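PDB 6ABX: citrate synthase, which probably catalyses the condensation of oxaloacetate, acetyl-CoA and water to citrate and CoA, the entry step of the tricarboxylic acid cycle. Local coordinates for residues A[1-5]-A[352-356]; A[37-43]-A[170-174]. One frame throughout, in Å; residues are numbered along the deposited sequence.

The two contacts sit on opposite sides of the chain's centre, their centres 41 Å apart and their nearest atoms about 28 Å apart. Contact 1 brings the N-terminal residues 1-5 against strand 353-356, 347 residues later, at the surface, its centre about 30 Å from that of the chain. Contact 2 (37-43 with 170-174) is nested inside that long loop, buried in the helical body. Both touch the second subunit. Contact 2 lies near oxaloacetate-binding residues: Val171 is about 8 Å from Arg262 and Leu173 about 9 Å from Arg332, between side chains. Contact 1 lies away from these, yet the side chain of Lys353 is about 10 Å, and that of Met174 about 13 Å, from a bound citrate.

Contact 1 (A[1-5]-A[352-356])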
ATOM      1  N   MET A   1     -19.964   2.088  16.815  1.00 68.26           N
ATOM      2  CA  MET A   1     -20.403   0.924  17.678  1.00 66.45           C
ATOM      3  C   MET A   1     -21.152  -0.129  16.849  1.00 55.90           C
ATOM      4  O   MET A   1     -21.211  -1.291  17.250  1.00 57.63           O
ATOM      5  CB  MET A   1     -21.291   1.367  18.849  1.00 71.07           C
ATOM      6  CG  MET A   1     -20.535   2.069  19.988  1.00 79.13           C
ATOM      7  SD  MET A   1     -19.066   1.178  20.620  1.00 82.20           S
ATOM      8  CE  MET A   1     -18.376   2.387  21.753  1.00 77.89           C
ATOM      9  N   GLU A   2     -21.740   0.255  15.711  1.00 48.88           N
ATOM     10  CA  GLU A   2     -22.141  -0.755  14.737  1.00 45.86           C
ATOM     11  C   GLU A   2     -20.918  -1.053  13.852  1.00 36.80           C
ATOM     12  O   GLU A   2     -20.221  -0.160  13.411  1.00 32.95           O
ATOM     13  CB  GLU A   2     -23.372  -0.352  13.920  1.00 50.43           C
ATOM     14  CG  GLU A   2     -24.152  -1.570  13.433  1.00 57.78           C
ATOM     15  CD  GLU A   2     -25.417  -1.331  12.616  1.00 67.96           C
ATOM     16  OE1 GLU A   2     -26.061  -0.272  12.799  1.00 68.67           O
ATOM     17  OE2 GLU A   2     -25.769  -2.226  11.804  1.00 69.51           O
ATOM     18  N   LEU A   3     -20.657  -2.344  13.651  1.00 32.77           N
ATOM     19  CA  LEU A   3     -19.613  -2.788  12.783  1.00 28.26           C
ATOM     20  C   LEU A   3     -20.007  -2.440  11.326  1.00 27.76           C
ATOM     21  O   LEU A   3     -21.151  -2.628  10.935  1.00 27.03           O
ATOM     22  CB  LEU A   3     -19.469  -4.286  13.054  1.00 29.60           C
ATOM     23  CG  LEU A   3     -18.426  -5.013  12.242  1.00 30.10           C
ATOM     24  CD1 LEU A   3     -17.039  -4.470  12.565  1.00 31.33           C
ATOM     25  CD2 LEU A   3     -18.531  -6.507  12.499  1.00 31.39           C
ATOM     26  N   ARG A   4     -19.068  -1.898  10.525  1.00 23.63           N
ATOM     27  CA  ARG A   4     -19.296  -1.675   9.096  1.00 21.21           C
ATOM     28  C   ARG A   4     -18.202  -2.411   8.336  1.00 18.35           C
ATOM     29  O   ARG A   4     -17.396  -1.788   7.678  1.00 17.89           O
ATOM     30  CB  ARG A   4     -19.322  -0.193   8.717  1.00 23.07           C
ATOM     31  CG  ARG A   4     -20.382   0.630   9.441  1.00 28.66           C
ATOM     32  CD  ARG A   4     -21.794   0.328   8.947  1.00 30.11           C
ATOM     33  NE  ARG A   4     -22.699   1.376   9.386  1.00 38.56           N
ATOM     34  CZ  ARG A   4     -23.835   1.183  10.054  1.00 44.56           C
ATOM     35  NH1 ARG A   4     -24.294   2.125  10.873  1.00 46.54           N
ATOM     36  NH2 ARG A   4     -24.503   0.057   9.905  1.00 47.05           N
ATOM     37  N   LYS A   5     -18.201  -3.737   8.497  1.00 20.11           N
ATOM     38  CA  LYS A   5     -17.168  -4.604   7.920  1.00 19.82           C
ATOM     39  C   LYS A   5     -17.232  -4.499   6.398  1.00 19.09           C
ATOM     40  O   LYS A   5     -18.326  -4.515   5.817  1.00 21.13           O
ATOM     41  CB  LYS A   5     -17.369  -6.027   8.420  1.00 22.68           C
ATOM     42  CG  LYS A   5     -16.168  -6.925   8.236  1.00 22.67           C
ATOM     43  CD  LYS A   5     -16.414  -8.307   8.734  1.00 25.34           C
ATOM     44  CE  LYS A   5     -15.207  -9.194   8.616  1.00 24.45           C
ATOM     45  NZ  LYS A   5     -15.593 -10.566   9.020  1.00 24.35           N
ATOM     46  N   PRO A 352      -9.866   4.560  11.348  1.00 15.08           N
ATOM     47  CA  PRO A 352     -11.101   3.965  11.879  1.00 15.40           C
ATOM     48  C   PRO A 352     -10.868   3.323  13.255  1.00 16.77           C
ATOM     49  O   PRO A 352      -9.856   3.602  13.892  1.00 15.96           O
ATOM     50  CB  PRO A 352     -11.425   2.977  10.778  1.00 15.94           C
ATOM     51  CG  PRO A 352     -10.063   2.478  10.369  1.00 16.28           C
ATOM     52  CD  PRO A 352      -9.213   3.728  10.311  1.00 15.58           C
ATOM     53  N   LYS A 353     -11.790   2.472  13.703  1.00 17.69           N
ATOM     54  CA  LYS A 353     -11.632   1.768  14.980  1.00 18.91           C
ATOM     55  C   LYS A 353     -12.063   0.314  14.787  1.00 16.97           C
ATOM     56  O   LYS A 353     -12.404  -0.087  13.649  1.00 17.18           O
ATOM     57  CB  LYS A 353     -12.407   2.497  16.081  1.00 22.88           C
ATOM     58  CG  LYS A 353     -13.906   2.380  15.943  1.00 26.85           C
ATOM     59  CD  LYS A 353     -14.699   2.802  17.165  1.00 29.77           C
ATOM     60  CE  LYS A 353     -16.192   2.561  16.956  1.00 33.66           C
ATOM     61  NZ  LYS A 353     -16.975   2.859  18.181  1.00 38.85           N
ATOM     62  N   ALA A 354     -11.923  -0.490  15.852  1.00 16.17           N
ATOM     63  CA  ALA A 354     -12.366  -1.812  15.920  1.00 16.89           C
ATOM     64  C   ALA A 354     -13.377  -1.933  17.061  1.00 16.85           C
ATOM     65  O   ALA A 354     -13.396  -1.075  17.951  1.00 19.68           O
ATOM     66  CB  ALA A 354     -11.246  -2.761  16.127  1.00 17.97           C
ATOM     67  N   ILE A 355     -14.179  -2.985  17.006  1.00 18.47           N
ATOM     68  CA  ILE A 355     -14.966  -3.429  18.209  1.00 19.74           C
ATOM     69  C   ILE A 355     -14.149  -4.497  18.943  1.00 19.47           C
ATOM     70  O   ILE A 355     -13.761  -5.544  18.373  1.00 19.75           O
ATOM     71  CB  ILE A 355     -16.357  -3.938  17.807  1.00 22.39           C
ATOM     72  CG1 ILE A 355     -17.120  -2.828  17.065  1.00 25.19           C
ATOM     73  CG2 ILE A 355     -17.126  -4.449  19.024  1.00 22.30           C
ATOM     74  CD1 ILE A 355     -18.260  -3.359  16.282  1.00 29.98           C
ATOM     75  N   TYR A 356     -13.935  -4.292  20.239  1.00 20.36           N
ATOM     76  CA  TYR A 356     -13.060  -5.170  20.971  1.00 20.28           C
ATOM     77  C   TYR A 356     -13.872  -6.278  21.642  1.00 22.58           C
ATOM     78  O   TYR A 356     -14.898  -5.972  22.283  1.00 22.58           O
ATOM     79  CB  TYR A 356     -12.282  -4.430  22.048  1.00 20.90           C
ATOM     80  CG  TYR A 356     -11.231  -5.303  22.683  1.00 22.59           C
ATOM     81  CD1 TYR A 356      -9.995  -5.483  22.070  1.00 21.70           C
ATOM     82  CD2 TYR A 356     -11.449  -5.979  23.873  1.00 23.30           C
ATOM     83  CE1 TYR A 356      -9.007  -6.255  22.639  1.00 21.24           C
ATOM     84  CE2 TYR A 356     -10.468  -6.773  24.443  1.00 22.70           C
ATOM     85  CZ  TYR A 356      -9.250  -6.933  23.814  1.00 21.95           C
ATOM     86  OH  TYR A 356      -8.260  -7.701  24.358  1.00 22.13           O
TER
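Start with Ile355, the one residue of 352-356 whose CA-to-CB bond points toward the N-terminal segment. With chi1 at m and chi2 at t, its CG1 arm runs out flat and puts CD1 against the backbone of residues 1-3, which is extended at Glu2 and Leu3: CD1 is 3.7 Å from Met1 O, 4.3 Å from Glu2 C and 3.6 Å from Leu3 CB. Leu3, in the t,p rotamer, meets that methyl with CB, and its side chain also packs on Lys13 of the second subunit. Lys353 starts out sideways, but chi1 at p followed by three t angles gives a straight arm that carries NZ to the start of the chain, 3.4 Å from Met1 N and 3.6 Å from Met1 SD. The two amino groups are like charges close together, and Met1 is poorly ordered and touches a crystal neighbour, so its m,m,t side chain should be read with caution.

Strand 353-356 lies far out from the helical body, in the C-terminal region that reaches over to the partner in this dimer. It pairs in parallel with a strand of the second subunit, so the sheet runs on across the interface, and Ala354 N hydrogen-bonds to Glu180 of that subunit. The 1-5 segment, in the loop before strand 11-15, lies beside this strand. Glu2 and Arg4 turn their ends the other way: Arg4, m at chi1 and chi2, folds back to a salt bridge between its NH2 and Glu2 OE2, at 3.2 Å.

Contact 2 (A[37-43]-A[170-174]); sequences LASFSNF and DVSLM
This is a buried contact between two helix ends inside one subunit: the end of helix 34-40, with the turn leading into helix 43-52, packs on the last turn of helix 163-174. CA atoms come closest at Ala38-Val171 (5.6 Å) and Phe43-Asp170 (5.7 Å). Residues 37-40 are helical, with Ser41 N hydrogen-bonded to Leu37 O at 2.8 Å; Ser41 (-101/-170) and Asn42 (-149/166) are extended, and helix resumes at Phe43. Asp170, chi1 -155°, accepts from Phe43 N at OD2 (2.9 Å) and weakly at OD1 (3.3 Å); OD1 is also hydrogen-bonded to Ser149 OG. A water lies within hydrogen-bonding distance of Ser41 O (2.9 Å) and Asp170 OD2 (2.6 Å). Met174 (m,t,m) slides beneath the turn, SD 3.4 Å from Asn42 C and CE 3.7 Å from Ser41 O. Ala38 CB meets Val171 CG1 at 4.0 Å. Phe43, chi1 t, sets its ring edge on Leu173, CD2 to CB 3.8 Å, and stacks with His148. Asn42, chi1 p, N-caps helix 43-52 through OD1 to Glu45 N, while Asp170 holds the first helical NH: an N-capped junction between helices 34-40 and 43-52 within the mainly helical citrate synthase fold, near oxaloacetate-binding Arg262 and Arg332.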
ATOM      1  N   LEU A  37     -16.013   8.462 -24.996  1.00 12.28           N
ATOM      2  CA  LEU A  37     -14.554   8.498 -24.951  1.00 11.61           C
ATOM      3  C   LEU A  37     -13.998   7.307 -25.734  1.00 12.40           C
ATOM      4  O   LEU A  37     -13.030   7.422 -26.453  1.00 11.56           O
ATOM      5  CB  LEU A  37     -14.079   8.485 -23.497  1.00 11.97           C
ATOM      6  CG  LEU A  37     -14.540   9.680 -22.684  1.00 12.12           C
ATOM      7  CD1 LEU A  37     -14.129   9.571 -21.243  1.00 12.89           C
ATOM      8  CD2 LEU A  37     -14.002  10.949 -23.303  1.00 13.03           C
ATOM      9  N   ALA A  38     -14.623   6.128 -25.610  1.00 12.00           N
ATOM     10  CA  ALA A  38     -14.167   4.989 -26.383  1.00 12.67           C
ATOM     11  C   ALA A  38     -14.348   5.178 -27.888  1.00 12.38           C
ATOM     12  O   ALA A  38     -13.533   4.749 -28.681  1.00 16.05           O
ATOM     13  CB  ALA A  38     -14.908   3.771 -25.897  1.00 13.03           C
ATOM     14  N   SER A  39     -15.436   5.816 -28.299  1.00 12.95           N
ATOM     15  CA  SER A  39     -15.687   6.102 -29.679  1.00 14.35           C
ATOM     16  C   SER A  39     -14.685   7.082 -30.273  1.00 13.96           C
ATOM     17  O   SER A  39     -14.296   6.937 -31.450  1.00 14.54           O
ATOM     18  CB  SER A  39     -17.077   6.626 -29.897  1.00 14.85           C
ATOM     19  OG  SER A  39     -18.043   5.648 -29.527  1.00 16.63           O
ATOM     20  N   PHE A  40     -14.408   8.160 -29.537  1.00 13.87           N
ATOM     21  CA  PHE A  40     -13.793   9.312 -30.155  1.00 14.62           C
ATOM     22  C   PHE A  40     -12.462   9.732 -29.537  1.00 15.69           C
ATOM     23  O   PHE A  40     -11.703  10.507 -30.182  1.00 15.23           O
ATOM     24  CB  PHE A  40     -14.748  10.490 -30.094  1.00 14.30           C
ATOM     25  CG  PHE A  40     -16.111  10.222 -30.669  1.00 13.80           C
ATOM     26  CD1 PHE A  40     -16.281   9.789 -31.974  1.00 16.42           C
ATOM     27  CD2 PHE A  40     -17.223  10.376 -29.884  1.00 15.97           C
ATOM     28  CE1 PHE A  40     -17.550   9.481 -32.451  1.00 16.17           C
ATOM     29  CE2 PHE A  40     -18.488  10.158 -30.385  1.00 16.79           C
ATOM     30  CZ  PHE A  40     -18.647   9.706 -31.669  1.00 17.71           C
ATOM     31  N   SER A  41     -12.145   9.273 -28.316  1.00 13.53           N
ATOM     32  CA  SER A  41     -10.982   9.814 -27.610  1.00 12.63           C
ATOM     33  C   SER A  41      -9.770   8.869 -27.723  1.00 13.37           C
ATOM     34  O   SER A  41      -9.732   7.931 -28.607  1.00 14.47           O
ATOM     35  CB  SER A  41     -11.381  10.110 -26.168  1.00 12.64           C
ATOM     36  OG  SER A  41     -10.330  10.817 -25.492  1.00 14.34           O
ATOM     37  N   ASN A  42      -8.703   9.140 -26.945  1.00 12.42           N
ATOM     38  CA  ASN A  42      -7.519   8.346 -27.004  1.00 13.27           C
ATOM     39  C   ASN A  42      -6.867   8.351 -25.613  1.00 12.08           C
ATOM     40  O   ASN A  42      -7.276   9.162 -24.754  1.00 12.30           O
ATOM     41  CB  ASN A  42      -6.559   8.790 -28.106  1.00 13.88           C
ATOM     42  CG  ASN A  42      -6.257  10.265 -27.975  1.00 14.94           C
ATOM     43  OD1 ASN A  42      -5.551  10.659 -27.061  1.00 14.18           O
ATOM     44  ND2 ASN A  42      -6.828  11.066 -28.864  1.00 16.78           N
ATOM     45  N   PHE A  43      -5.923   7.434 -25.393  1.00 11.11           N
ATOM     46  CA  PHE A  43      -5.265   7.274 -24.085  1.00 10.89           C
ATOM     47  C   PHE A  43      -4.792   8.628 -23.512  1.00 10.75           C
ATOM     48  O   PHE A  43      -5.193   9.028 -22.397  1.00 12.06           O
ATOM     49  CB  PHE A  43      -4.091   6.319 -24.155  1.00 11.29           C
ATOM     50  CG  PHE A  43      -3.408   6.080 -22.841  1.00 11.21           C
ATOM     51  CD1 PHE A  43      -2.485   6.959 -22.316  1.00 12.02           C
ATOM     52  CD2 PHE A  43      -3.674   4.908 -22.157  1.00 11.38           C
ATOM     53  CE1 PHE A  43      -1.818   6.670 -21.135  1.00 12.52           C
ATOM     54  CE2 PHE A  43      -3.030   4.634 -20.971  1.00 10.74           C
ATOM     55  CZ  PHE A  43      -2.105   5.503 -20.472  1.00 11.98           C
ATOM     56  N   ASP A 170      -5.707   0.978 -27.176  1.00 13.19           N
ATOM     57  CA  ASP A 170      -5.973   2.290 -26.660  1.00 12.79           C
ATOM     58  C   ASP A 170      -7.333   2.311 -25.925  1.00 12.10           C
ATOM     59  O   ASP A 170      -7.471   2.779 -24.805  1.00 11.85           O
ATOM     60  CB  ASP A 170      -5.936   3.276 -27.817  1.00 14.15           C
ATOM     61  CG  ASP A 170      -5.603   4.656 -27.348  1.00 17.04           C
ATOM     62  OD1 ASP A 170      -4.430   4.858 -26.859  1.00 15.68           O
ATOM     63  OD2 ASP A 170      -6.515   5.459 -27.418  1.00 23.45           O
ATOM     64  N   VAL A 171      -8.374   1.804 -26.561  1.00 10.62           N
ATOM     65  CA  VAL A 171      -9.672   1.719 -25.922  1.00 12.14           C
ATOM     66  C   VAL A 171      -9.637   0.813 -24.682  1.00 11.42           C
ATOM     67  O   VAL A 171     -10.162   1.229 -23.594  1.00 10.67           O
ATOM     68  CB  VAL A 171     -10.741   1.245 -26.914  1.00 13.43           C
ATOM     69  CG1 VAL A 171     -12.078   0.957 -26.216  1.00 15.46           C
ATOM     70  CG2 VAL A 171     -10.929   2.244 -28.034  1.00 14.63           C
ATOM     71  N   SER A 172      -9.038  -0.393 -24.783  1.00 11.82           N
ATOM     72  CA  SER A 172      -8.965  -1.248 -23.662  1.00 12.80           C
ATOM     73  C   SER A 172      -8.279  -0.604 -22.443  1.00 12.07           C
ATOM     74  O   SER A 172      -8.784  -0.760 -21.310  1.00 10.58           O
ATOM     75  CB  SER A 172      -8.297  -2.555 -24.033  1.00 15.40           C
ATOM     76  OG  SER A 172      -8.892  -3.065 -25.197  1.00 20.47           O
ATOM     77  N   LEU A 173      -7.205   0.189 -22.645  1.00 11.46           N
ATOM     78  CA  LEU A 173      -6.578   0.912 -21.551  1.00 11.41           C
ATOM     79  C   LEU A 173      -7.487   2.040 -21.036  1.00 10.88           C
ATOM     80  O   LEU A 173      -7.654   2.160 -19.794  1.00 10.93           O
ATOM     81  CB  LEU A 173      -5.224   1.474 -22.002  1.00 12.26           C
ATOM     82  CG  LEU A 173      -4.165   0.428 -22.342  1.00 12.78           C
ATOM     83  CD1 LEU A 173      -2.962   1.083 -22.990  1.00 13.64           C
ATOM     84  CD2 LEU A 173      -3.776  -0.355 -21.095  1.00 12.54           C
ATOM     85  N   MET A 174      -8.173   2.808 -21.922  1.00 11.15           N
ATOM     86  CA  MET A 174      -9.030   3.923 -21.423  1.00 11.14           C
ATOM     87  C   MET A 174     -10.111   3.350 -20.491  1.00 10.87           C
ATOM     88  O   MET A 174     -10.469   3.920 -19.439  1.00 12.11           O
ATOM     89  CB  MET A 174      -9.736   4.701 -22.577  1.00 12.42           C
ATOM     90  CG  MET A 174      -8.803   5.559 -23.382  1.00 15.98           C
ATOM     91  SD  MET A 174      -9.643   6.569 -24.695  1.00 21.39           S
ATOM     92  CE  MET A 174      -9.869   5.329 -25.938  1.00 20.33           C
TER
HETATM   93  O   HOH W   1      -8.304   5.516 -29.347  1.00 19.51           O